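Local structure of NADP-dependent glyceraldehyde-3-phosphate dehydrogenase (Bacillus halodurans, 3PRL) at residues L153-A158 and T182-P187. The protein probably oxidises glyceraldehyde 3-phosphate to 3-phosphoglycerate with NADP+ as the electron acceptor and without taking up inorganic phosphate. Numbering follows the deposited sequence.
Sequences LGVVLA and TVVFKP
V155, V156, L157 and A158 pair in parallel register with T182, V183, V184 and F185, and five backbone hydrogen bonds stitch the two strands together. The bonds alternate in direction: G154 O accepts from T182 N, V156 uses both its N and its O, V184 does the same, and A158 O receives K186 N. The shortest, V156 N to T182 O at 2.7 Å, is nearly straight at 175°. V156 O accepts V184 N and also has the CA-H of V183 close by, with V183 CA 3.3 Å away, a weak CA-H...O contact.

On the face that carries V155, L157, T182 and V184, V184 fills the space between its two cross-strand neighbours. Its CB lies 4.1 Å from L157 CD1, and the two methyls then part. V184 CG1, anti to the backbone N (chi1 175°), meets L157 CD1 at 3.8 Å, while V184 CG2 turns back toward V155 and touches V155 CG1, also at 3.8 Å. The other methyl of V155, CG2, lies 3.3 Å from T182 OG1, a hydroxyl hydrogen-bonded to A58 O. On the opposite face the two strands touch less: A158 CB stands 4.2 Å from V183 CG1, and the F185 ring brings its edge to A158 O, with CD1 3.6 Å away. P187 CD covers one face of that ring.

The pair forms the parallel strands of a beta-alpha-beta unit in the cofactor-binding domain. The connecting helix 167-178 packs on the V183 and A158 face, and helix 192-204 adds M198 and V199 against F185. Strand 234-238 flanks 153-158 and strand 212-214 borders 182-186; beyond F185 the segment carries K186, a residue that binds NADP+, which is absent from this chain.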
loop_
_atom_site.group_PDB
_atom_site.type_symbol
_atom_site.label_atom_id
_atom_site.label_comp_id
_atom_site.label_asym_id
_atom_site.label_seq_id
_atom_site.Cartn_x
_atom_site.Cartn_y
_atom_site.Cartn_z
ATOM N N LEU D 153 -4.192 -19.426 8.094
ATOM C CA LEU D 153 -3.416 -20.650 7.920
ATOM C C LEU D 153 -4.147 -21.882 8.504
ATOM O O LEU D 153 -4.015 -22.983 7.964
ATOM C CB LEU D 153 -2.008 -20.502 8.537
ATOM C CG LEU D 153 -1.083 -19.351 8.114
ATOM C CD1 LEU D 153 -0.101 -19.021 9.238
ATOM C CD2 LEU D 153 -0.309 -19.658 6.810
ATOM N N GLY D 154 -4.927 -21.694 9.578
ATOM C CA GLY D 154 -5.582 -22.823 10.270
ATOM C C GLY D 154 -5.667 -22.733 11.797
ATOM O O GLY D 154 -6.305 -21.841 12.338
ATOM N N VAL D 155 -5.053 -23.690 12.486
ATOM C CA VAL D 155 -4.947 -23.654 13.942
ATOM C C VAL D 155 -3.575 -23.116 14.327
ATOM O O VAL D 155 -2.544 -23.655 13.895
ATOM C CB VAL D 155 -5.176 -25.063 14.579
ATOM C CG1 VAL D 155 -5.052 -24.991 16.087
ATOM C CG2 VAL D 155 -6.551 -25.604 14.215
ATOM N N VAL D 156 -3.563 -22.053 15.125
ATOM C CA VAL D 156 -2.320 -21.385 15.540
ATOM C C VAL D 156 -1.990 -21.740 16.971
ATOM O O VAL D 156 -2.846 -21.638 17.856
ATOM C CB VAL D 156 -2.398 -19.820 15.348
ATOM C CG1 VAL D 156 -1.273 -19.075 16.065
ATOM C CG2 VAL D 156 -2.376 -19.464 13.854
ATOM N N LEU D 157 -0.748 -22.174 17.193
ATOM C CA LEU D 157 -0.270 -22.452 18.543
ATOM C C LEU D 157 0.419 -21.218 19.082
ATOM O O LEU D 157 1.410 -20.754 18.510
ATOM C CB LEU D 157 0.684 -23.658 18.570
ATOM C CG LEU D 157 1.244 -23.957 19.979
ATOM C CD1 LEU D 157 0.219 -24.683 20.829
ATOM C CD2 LEU D 157 2.538 -24.739 19.919
ATOM N N ALA D 158 -0.152 -20.676 20.153
ATOM C CA ALA D 158 0.357 -19.492 20.826
ATOM C C ALA D 158 0.906 -19.920 22.167
ATOM O O ALA D 158 0.180 -20.505 22.994
ATOM C CB ALA D 158 -0.747 -18.462 21.026
ATOM N N THR D 182 -7.937 -20.469 14.243
ATOM C CA THR D 182 -8.299 -20.816 15.617
ATOM C C THR D 182 -7.022 -20.958 16.461
ATOM O O THR D 182 -5.912 -20.963 15.919
ATOM C CB THR D 182 -9.229 -22.046 15.693
ATOM O OG1 THR D 182 -8.607 -23.174 15.061
ATOM C CG2 THR D 182 -10.544 -21.739 14.990
ATOM N N VAL D 183 -7.178 -21.024 17.782
ATOM C CA VAL D 183 -6.026 -21.008 18.671
ATOM C C VAL D 183 -5.986 -22.166 19.659
ATOM O O VAL D 183 -6.972 -22.491 20.344
ATOM C CB VAL D 183 -5.855 -19.651 19.404
ATOM C CG1 VAL D 183 -4.736 -19.726 20.410
ATOM C CG2 VAL D 183 -5.568 -18.515 18.426
ATOM N N VAL D 184 -4.822 -22.800 19.711
ATOM C CA VAL D 184 -4.438 -23.586 20.873
ATOM C C VAL D 184 -3.495 -22.712 21.696
ATOM O O VAL D 184 -2.422 -22.330 21.220
ATOM C CB VAL D 184 -3.810 -24.928 20.465
ATOM C CG1 VAL D 184 -3.314 -25.679 21.685
ATOM C CG2 VAL D 184 -4.844 -25.753 19.755
ATOM N N PHE D 185 -3.949 -22.339 22.894
ATOM C CA PHE D 185 -3.231 -21.436 23.796
ATOM C C PHE D 185 -2.533 -22.192 24.934
ATOM O O PHE D 185 -3.190 -22.849 25.754
ATOM C CB PHE D 185 -4.193 -20.399 24.391
ATOM C CG PHE D 185 -3.544 -19.437 25.395
ATOM C CD1 PHE D 185 -2.253 -18.930 25.181
ATOM C CD2 PHE D 185 -4.238 -19.024 26.540
ATOM C CE1 PHE D 185 -1.646 -18.064 26.083
ATOM C CE2 PHE D 185 -3.644 -18.133 27.448
ATOM C CZ PHE D 185 -2.345 -17.652 27.222
ATOM N N LYS D 186 -1.207 -22.085 24.979
ATOM C CA LYS D 186 -0.410 -22.636 26.101
ATOM C C LYS D 186 0.326 -21.540 26.868
ATOM O O LYS D 186 1.388 -21.105 26.428
ATOM C CB LYS D 186 0.584 -23.709 25.608
ATOM C CG LYS D 186 1.487 -24.358 26.718
ATOM C CD LYS D 186 0.722 -24.616 28.029
ATOM C CE LYS D 186 1.620 -24.603 29.264
ATOM N NZ LYS D 186 0.870 -24.134 30.483
ATOM N N PRO D 187 -0.224 -21.099 28.031
ATOM C CA PRO D 187 0.488 -20.080 28.826
ATOM C C PRO D 187 1.736 -20.640 29.485
ATOM O O PRO D 187 1.826 -21.836 29.670
ATOM C CB PRO D 187 -0.524 -19.709 29.926
ATOM C CG PRO D 187 -1.473 -20.841 29.990
ATOM C CD PRO D 187 -1.538 -21.432 28.615
#